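Glutaredoxin family protein (Xanthomonas campestris, PDB 1TTZ) is of uncharacterised function but probably acts as a small glutaredoxin-like thiol-disulfide oxidoreductase of the thioredoxin superfamily. Local coordinates at residues Q16-A26 / W61-L72. Numbering follows the deposited sequence.
Sequences QAVEALAQARA and WPFDAPRLRAWL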
ATOM      1  N   GLN A  16       0.890   0.185   9.903  1.00  8.28           N
ATOM      2  CA  GLN A  16       1.084   1.629   9.814  1.00  7.45           C
ATOM      3  C   GLN A  16       0.567   2.177   8.488  1.00  8.07           C
ATOM      4  O   GLN A  16       0.081   3.306   8.425  1.00  6.07           O
ATOM      5  CB  GLN A  16       2.560   1.991   9.958  1.00  6.75           C
ATOM      6  CG  GLN A  16       3.164   1.708  11.318  1.00  9.40           C
ATOM      7  CD  GLN A  16       4.626   2.126  11.387  1.00 10.22           C
ATOM      8  OE1 GLN A  16       4.945   3.276  11.693  1.00 13.87           O
ATOM      9  NE2 GLN A  16       5.518   1.198  11.075  1.00 10.64           N
ATOM     10  N   ALA A  17       0.684   1.383   7.425  1.00  7.35           N
ATOM     11  CA  ALA A  17       0.198   1.811   6.116  1.00  5.91           C
ATOM     12  C   ALA A  17      -1.318   1.947   6.223  1.00  6.59           C
ATOM     13  O   ALA A  17      -1.911   2.884   5.698  1.00  6.98           O
ATOM     14  CB  ALA A  17       0.560   0.788   5.053  1.00  4.62           C
ATOM     15  N   VAL A  18      -1.940   1.005   6.917  1.00  6.50           N
ATOM     16  CA  VAL A  18      -3.382   1.041   7.093  1.00  6.63           C
ATOM     17  C   VAL A  18      -3.802   2.360   7.753  1.00  7.31           C
ATOM     18  O   VAL A  18      -4.791   2.973   7.351  1.00  4.45           O
ATOM     19  CB  VAL A  18      -3.859  -0.147   7.957  1.00  7.24           C
ATOM     20  CG1 VAL A  18      -5.360  -0.033   8.230  1.00  5.71           C
ATOM     21  CG2 VAL A  18      -3.552  -1.459   7.239  1.00  5.68           C
ATOM     22  N   GLU A  19      -3.044   2.800   8.757  1.00  8.13           N
ATOM     23  CA  GLU A  19      -3.356   4.046   9.449  1.00  7.24           C
ATOM     24  C   GLU A  19      -3.100   5.248   8.547  1.00  8.47           C
ATOM     25  O   GLU A  19      -3.809   6.254   8.629  1.00  6.94           O
ATOM     26  CB  GLU A  19      -2.528   4.179  10.729  1.00  6.75           C
ATOM     27  CG  GLU A  19      -2.671   3.002  11.679  1.00  9.25           C
ATOM     28  CD  GLU A  19      -2.261   3.329  13.108  1.00 14.16           C
ATOM     29  OE1 GLU A  19      -1.211   3.975  13.308  1.00 13.15           O
ATOM     30  OE2 GLU A  19      -2.991   2.926  14.038  1.00 17.44           O
ATOM     31  N   ALA A  20      -2.086   5.147   7.691  1.00  8.09           N
ATOM     32  CA  ALA A  20      -1.764   6.234   6.775  1.00  7.64           C
ATOM     33  C   ALA A  20      -2.936   6.426   5.811  1.00  7.83           C
ATOM     34  O   ALA A  20      -3.268   7.550   5.443  1.00  7.49           O
ATOM     35  CB  ALA A  20      -0.495   5.910   6.002  1.00  7.28           C
ATOM     36  N   LEU A  21      -3.554   5.321   5.398  1.00  6.93           N
ATOM     37  CA  LEU A  21      -4.696   5.387   4.497  1.00  5.88           C
ATOM     38  C   LEU A  21      -5.864   6.103   5.157  1.00  5.41           C
ATOM     39  O   LEU A  21      -6.602   6.827   4.503  1.00  4.61           O
ATOM     40  CB  LEU A  21      -5.117   3.978   4.074  1.00  5.04           C
ATOM     41  CG  LEU A  21      -4.146   3.371   3.055  1.00  3.27           C
ATOM     42  CD1 LEU A  21      -4.219   1.859   3.089  1.00  3.35           C
ATOM     43  CD2 LEU A  21      -4.471   3.919   1.673  1.00  1.68           C
ATOM     44  N   ALA A  22      -6.025   5.895   6.459  1.00  6.44           N
ATOM     45  CA  ALA A  22      -7.111   6.528   7.205  1.00  6.71           C
ATOM     46  C   ALA A  22      -6.839   8.009   7.421  1.00  7.35           C
ATOM     47  O   ALA A  22      -7.718   8.847   7.216  1.00 10.38           O
ATOM     48  CB  ALA A  22      -7.295   5.837   8.559  1.00  5.69           C
ATOM     49  N   GLN A  23      -5.616   8.333   7.831  1.00  5.80           N
ATOM     50  CA  GLN A  23      -5.257   9.722   8.095  1.00  7.38           C
ATOM     51  C   GLN A  23      -5.188  10.593   6.849  1.00  7.34           C
ATOM     52  O   GLN A  23      -5.554  11.765   6.892  1.00  6.38           O
ATOM     53  CB  GLN A  23      -3.941   9.790   8.881  1.00  7.28           C
ATOM     54  CG  GLN A  23      -4.065   9.215  10.303  1.00  7.94           C
ATOM     55  CD  GLN A  23      -2.873   9.543  11.186  1.00 10.00           C
ATOM     56  OE1 GLN A  23      -1.740   9.188  10.873  1.00  9.55           O
ATOM     57  NE2 GLN A  23      -3.129  10.215  12.307  1.00  9.04           N
ATOM     58  N   ALA A  24      -4.713  10.028   5.744  1.00  6.22           N
ATOM     59  CA  ALA A  24      -4.636  10.773   4.493  1.00  7.70           C
ATOM     60  C   ALA A  24      -6.026  10.789   3.865  1.00  8.32           C
ATOM     61  O   ALA A  24      -6.254  11.435   2.844  1.00  9.69           O
ATOM     62  CB  ALA A  24      -3.645  10.110   3.543  1.00  7.82           C
ATOM     63  N   ARG A  25      -6.952  10.069   4.493  1.00  8.52           N
ATOM     64  CA  ARG A  25      -8.320   9.973   4.008  1.00  9.47           C
ATOM     65  C   ARG A  25      -8.335   9.485   2.566  1.00 10.08           C
ATOM     66  O   ARG A  25      -9.038  10.028   1.709  1.00  8.70           O
ATOM     67  CB  ARG A  25      -9.035  11.325   4.125  1.00 11.07           C
ATOM     68  CG  ARG A  25      -9.242  11.781   5.570  1.00 13.24           C
ATOM     69  CD  ARG A  25     -10.144  10.825   6.356  1.00 17.98           C
ATOM     70  NE  ARG A  25     -11.538  10.865   5.912  1.00 20.57           N
ATOM     71  CZ  ARG A  25     -12.543  10.230   6.515  1.00 22.22           C
ATOM     72  NH1 ARG A  25     -12.327   9.494   7.599  1.00 21.86           N
ATOM     73  NH2 ARG A  25     -13.773  10.339   6.034  1.00 24.23           N
ATOM     74  N   ALA A  26      -7.522   8.470   2.297  1.00  9.23           N
ATOM     75  CA  ALA A  26      -7.478   7.892   0.972  1.00 10.56           C
ATOM     76  C   ALA A  26      -8.859   7.263   0.876  1.00 12.46           C
ATOM     77  O   ALA A  26      -9.472   6.958   1.899  1.00 16.05           O
ATOM     78  CB  ALA A  26      -6.396   6.832   0.895  1.00  9.76           C
ATOM     79  N   TRP A  61       6.580   1.642   0.831  1.00  7.62           N
ATOM     80  CA  TRP A  61       6.842   2.101   2.184  1.00  6.93           C
ATOM     81  C   TRP A  61       8.300   2.573   2.198  1.00  7.51           C
ATOM     82  O   TRP A  61       9.135   2.038   1.467  1.00  7.42           O
ATOM     83  CB  TRP A  61       6.659   0.944   3.165  1.00  7.25           C
ATOM     84  CG  TRP A  61       6.833   1.367   4.584  1.00  9.36           C
ATOM     85  CD1 TRP A  61       7.938   1.197   5.364  1.00  7.71           C
ATOM     86  CD2 TRP A  61       5.876   2.064   5.384  1.00  8.84           C
ATOM     87  NE1 TRP A  61       7.724   1.749   6.609  1.00 10.55           N
ATOM     88  CE2 TRP A  61       6.463   2.288   6.647  1.00  9.08           C
ATOM     89  CE3 TRP A  61       4.572   2.525   5.155  1.00  8.56           C
ATOM     90  CZ2 TRP A  61       5.789   2.953   7.680  1.00  7.95           C
ATOM     91  CZ3 TRP A  61       3.902   3.190   6.183  1.00  8.93           C
ATOM     92  CH2 TRP A  61       4.511   3.395   7.426  1.00  7.43           C
ATOM     93  N   PRO A  62       8.632   3.576   3.027  1.00  7.44           N
ATOM     94  CA  PRO A  62       7.764   4.305   3.950  1.00  6.68           C
ATOM     95  C   PRO A  62       7.010   5.481   3.335  1.00  6.00           C
ATOM     96  O   PRO A  62       7.468   6.112   2.381  1.00  5.30           O
ATOM     97  CB  PRO A  62       8.742   4.786   5.007  1.00  7.96           C
ATOM     98  CG  PRO A  62       9.913   5.184   4.162  1.00  5.54           C
ATOM     99  CD  PRO A  62      10.038   4.001   3.202  1.00  8.49           C
ATOM    100  N   PHE A  63       5.846   5.760   3.903  1.00  5.71           N
ATOM    101  CA  PHE A  63       5.035   6.892   3.497  1.00  6.20           C
ATOM    102  C   PHE A  63       4.128   7.336   4.635  1.00  6.76           C
ATOM    103  O   PHE A  63       3.450   6.519   5.257  1.00  6.92           O
ATOM    104  CB  PHE A  63       4.197   6.590   2.242  1.00  3.51           C
ATOM    105  CG  PHE A  63       3.411   5.297   2.291  1.00  5.02           C
ATOM    106  CD1 PHE A  63       3.854   4.178   1.584  1.00  2.58           C
ATOM    107  CD2 PHE A  63       2.192   5.225   2.971  1.00  3.56           C
ATOM    108  CE1 PHE A  63       3.090   3.005   1.540  1.00  5.68           C
ATOM    109  CE2 PHE A  63       1.417   4.058   2.939  1.00  4.74           C
ATOM    110  CZ  PHE A  63       1.867   2.945   2.219  1.00  2.38           C
ATOM    111  N   ASP A  64       4.147   8.631   4.929  1.00  6.31           N
ATOM    112  CA  ASP A  64       3.290   9.180   5.972  1.00  7.64           C
ATOM    113  C   ASP A  64       2.059   9.791   5.303  1.00  8.96           C
ATOM    114  O   ASP A  64       1.955   9.788   4.071  1.00  8.37           O
ATOM    115  CB  ASP A  64       4.033  10.241   6.789  1.00 10.19           C
ATOM    116  CG  ASP A  64       4.668  11.310   5.923  1.00 11.51           C
ATOM    117  OD1 ASP A  64       4.161  11.549   4.805  1.00 11.08           O
ATOM    118  OD2 ASP A  64       5.667  11.919   6.368  1.00 13.30           O
ATOM    119  N   ALA A  65       1.138  10.316   6.107  1.00  7.33           N
ATOM    120  CA  ALA A  65      -0.088  10.908   5.582  1.00  8.21           C
ATOM    121  C   ALA A  65       0.137  11.937   4.476  1.00  8.40           C
ATOM    122  O   ALA A  65      -0.512  11.880   3.431  1.00  9.60           O
ATOM    123  CB  ALA A  65      -0.892  11.532   6.714  1.00  8.86           C
ATOM    124  N   PRO A  66       1.051  12.900   4.686  1.00  8.55           N
ATOM    125  CA  PRO A  66       1.257  13.879   3.616  1.00  8.17           C
ATOM    126  C   PRO A  66       1.819  13.317   2.303  1.00  9.28           C
ATOM    127  O   PRO A  66       1.453  13.776   1.221  1.00  8.72           O
ATOM    128  CB  PRO A  66       2.180  14.917   4.263  1.00  8.99           C
ATOM    129  CG  PRO A  66       2.874  14.160   5.345  1.00 11.65           C
ATOM    130  CD  PRO A  66       1.780  13.290   5.905  1.00  7.70           C
ATOM    131  N   ARG A  67       2.703  12.328   2.391  1.00  8.51           N
ATOM    132  CA  ARG A  67       3.279  11.746   1.187  1.00  9.40           C
ATOM    133  C   ARG A  67       2.208  10.958   0.450  1.00  7.55           C
ATOM    134  O   ARG A  67       2.113  10.996  -0.777  1.00  5.44           O
ATOM    135  CB  ARG A  67       4.445  10.817   1.534  1.00 12.20           C
ATOM    136  CG  ARG A  67       5.192  10.342   0.297  1.00 15.50           C
ATOM    137  CD  ARG A  67       6.225   9.262   0.599  1.00 16.60           C
ATOM    138  NE  ARG A  67       6.953   8.927  -0.621  1.00 17.97           N
ATOM    139  CZ  ARG A  67       7.349   7.704  -0.960  1.00 18.91           C
ATOM    140  NH1 ARG A  67       7.097   6.668  -0.169  1.00 17.19           N
ATOM    141  NH2 ARG A  67       7.988   7.515  -2.108  1.00 19.07           N
ATOM    142  N   LEU A  68       1.397  10.241   1.214  1.00  6.80           N
ATOM    143  CA  LEU A  68       0.331   9.448   0.637  1.00  7.76           C
ATOM    144  C   LEU A  68      -0.699  10.347  -0.043  1.00  7.19           C
ATOM    145  O   LEU A  68      -1.036  10.149  -1.209  1.00  7.74           O
ATOM    146  CB  LEU A  68      -0.325   8.597   1.729  1.00  6.19           C
ATOM    147  CG  LEU A  68      -1.587   7.825   1.342  1.00  8.31           C
ATOM    148  CD1 LEU A  68      -1.361   7.104   0.032  1.00  8.87           C
ATOM    149  CD2 LEU A  68      -1.944   6.834   2.456  1.00  7.86           C
ATOM    150  N   ARG A  69      -1.197  11.334   0.693  1.00  8.25           N
ATOM    151  CA  ARG A  69      -2.184  12.260   0.153  1.00  8.85           C
ATOM    152  C   ARG A  69      -1.645  12.964  -1.091  1.00  8.80           C
ATOM    153  O   ARG A  69      -2.381  13.173  -2.056  1.00 10.88           O
ATOM    154  CB  ARG A  69      -2.597  13.272   1.234  1.00 10.18           C
ATOM    155  CG  ARG A  69      -3.425  14.465   0.746  1.00 13.03           C
ATOM    156  CD  ARG A  69      -4.522  14.072  -0.241  1.00 14.93           C
ATOM    157  NE  ARG A  69      -5.457  13.100   0.305  1.00 18.66           N
ATOM    158  CZ  ARG A  69      -6.360  12.446  -0.420  1.00 19.49           C
ATOM    159  NH1 ARG A  69      -6.453  12.658  -1.730  1.00 19.19           N
ATOM    160  NH2 ARG A  69      -7.165  11.568   0.164  1.00 19.91           N
ATOM    161  N   ALA A  70      -0.362  13.311  -1.081  1.00  6.27           N
ATOM    162  CA  ALA A  70       0.244  13.974  -2.234  1.00  7.43           C
ATOM    163  C   ALA A  70       0.343  13.007  -3.418  1.00  7.12           C
ATOM    164  O   ALA A  70       0.095  13.380  -4.564  1.00  6.75           O
ATOM    165  CB  ALA A  70       1.637  14.509  -1.872  1.00  5.41           C
ATOM    166  N   TRP A  71       0.711  11.762  -3.140  1.00  6.67           N
ATOM    167  CA  TRP A  71       0.832  10.767  -4.195  1.00  7.57           C
ATOM    168  C   TRP A  71      -0.516  10.611  -4.885  1.00  8.62           C
ATOM    169  O   TRP A  71      -0.601  10.603  -6.110  1.00  9.89           O
ATOM    170  CB  TRP A  71       1.284   9.435  -3.603  1.00  6.11           C
ATOM    171  CG  TRP A  71       1.339   8.314  -4.595  1.00  4.59           C
ATOM    172  CD1 TRP A  71       2.238   8.154  -5.609  1.00  4.64           C
ATOM    173  CD2 TRP A  71       0.465   7.184  -4.649  1.00  4.50           C
ATOM    174  NE1 TRP A  71       1.980   6.987  -6.291  1.00  5.61           N
ATOM    175  CE2 TRP A  71       0.892   6.373  -5.719  1.00  5.50           C
ATOM    176  CE3 TRP A  71      -0.639   6.775  -3.890  1.00  5.68           C
ATOM    177  CZ2 TRP A  71       0.252   5.172  -6.051  1.00  4.74           C
ATOM    178  CZ3 TRP A  71      -1.277   5.578  -4.217  1.00  4.65           C
ATOM    179  CH2 TRP A  71      -0.828   4.793  -5.289  1.00  5.65           C
ATOM    180  N   LEU A  72      -1.569  10.498  -4.087  1.00  8.85           N
ATOM    181  CA  LEU A  72      -2.919  10.361  -4.623  1.00 11.29           C
ATOM    182  C   LEU A  72      -3.301  11.563  -5.492  1.00 11.38           C
ATOM    183  O   LEU A  72      -3.815  11.403  -6.602  1.00 11.36           O
ATOM    184  CB  LEU A  72      -3.924  10.236  -3.482  1.00  8.63           C
ATOM    185  CG  LEU A  72      -3.830   8.978  -2.626  1.00  8.72           C
ATOM    186  CD1 LEU A  72      -4.743   9.117  -1.423  1.00  8.68           C
ATOM    187  CD2 LEU A  72      -4.216   7.766  -3.459  1.00  9.84           C
TER
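The backbone oxygen of A24 is gripped side-on by the guanidinium of R69, which donates two hydrogen bonds to A24 O, one from NH2 at 2.8 Å and one from NE at 3.1 Å. The oxygen sits in the guanidinium plane, and the NE bond also runs in the plane of the A24 carbonyl. To get there the R69 chain bends at chi2 and chi3 (58°); L72 CD1 lies against one face of the group, and a salt bridge from NH1 to D73 further fixes its rotation. The clamp closes on the C-terminal end of helix 12-23, where R25 takes positive phi in a Schellman motif and A24 O probably shares in the partial negative charge of the helix end.

Alanines let the backbones come close: the CA atoms of A24 and A65 are 4.7 Å apart, and A24 CB rests 3.8 Å from L68 CG. L68 sends CD2 against the backbone of A20 and across L21 at about a right angle. Further along, A17 CB and A20 CB both meet the CE2 end of the F63 ring, A20 CB at its edge, while W61 CE3 stands 3.8 Å over the centre of the F63 ring. The indole then reaches Q16, with W61 CH2 3.5 Å from Q16 CB and the amide turned 58° from the ring. D64 caps helix 65-73 through OD1, which accepts from R67 N. The axes of segments 16-23 and 65-72 cross at -63°, and helices 12-23 and 65-73 lie on one face of the sheet, L21 and L68 both touching L51, as alpha1 and alpha3 do in the core thioredoxin fold.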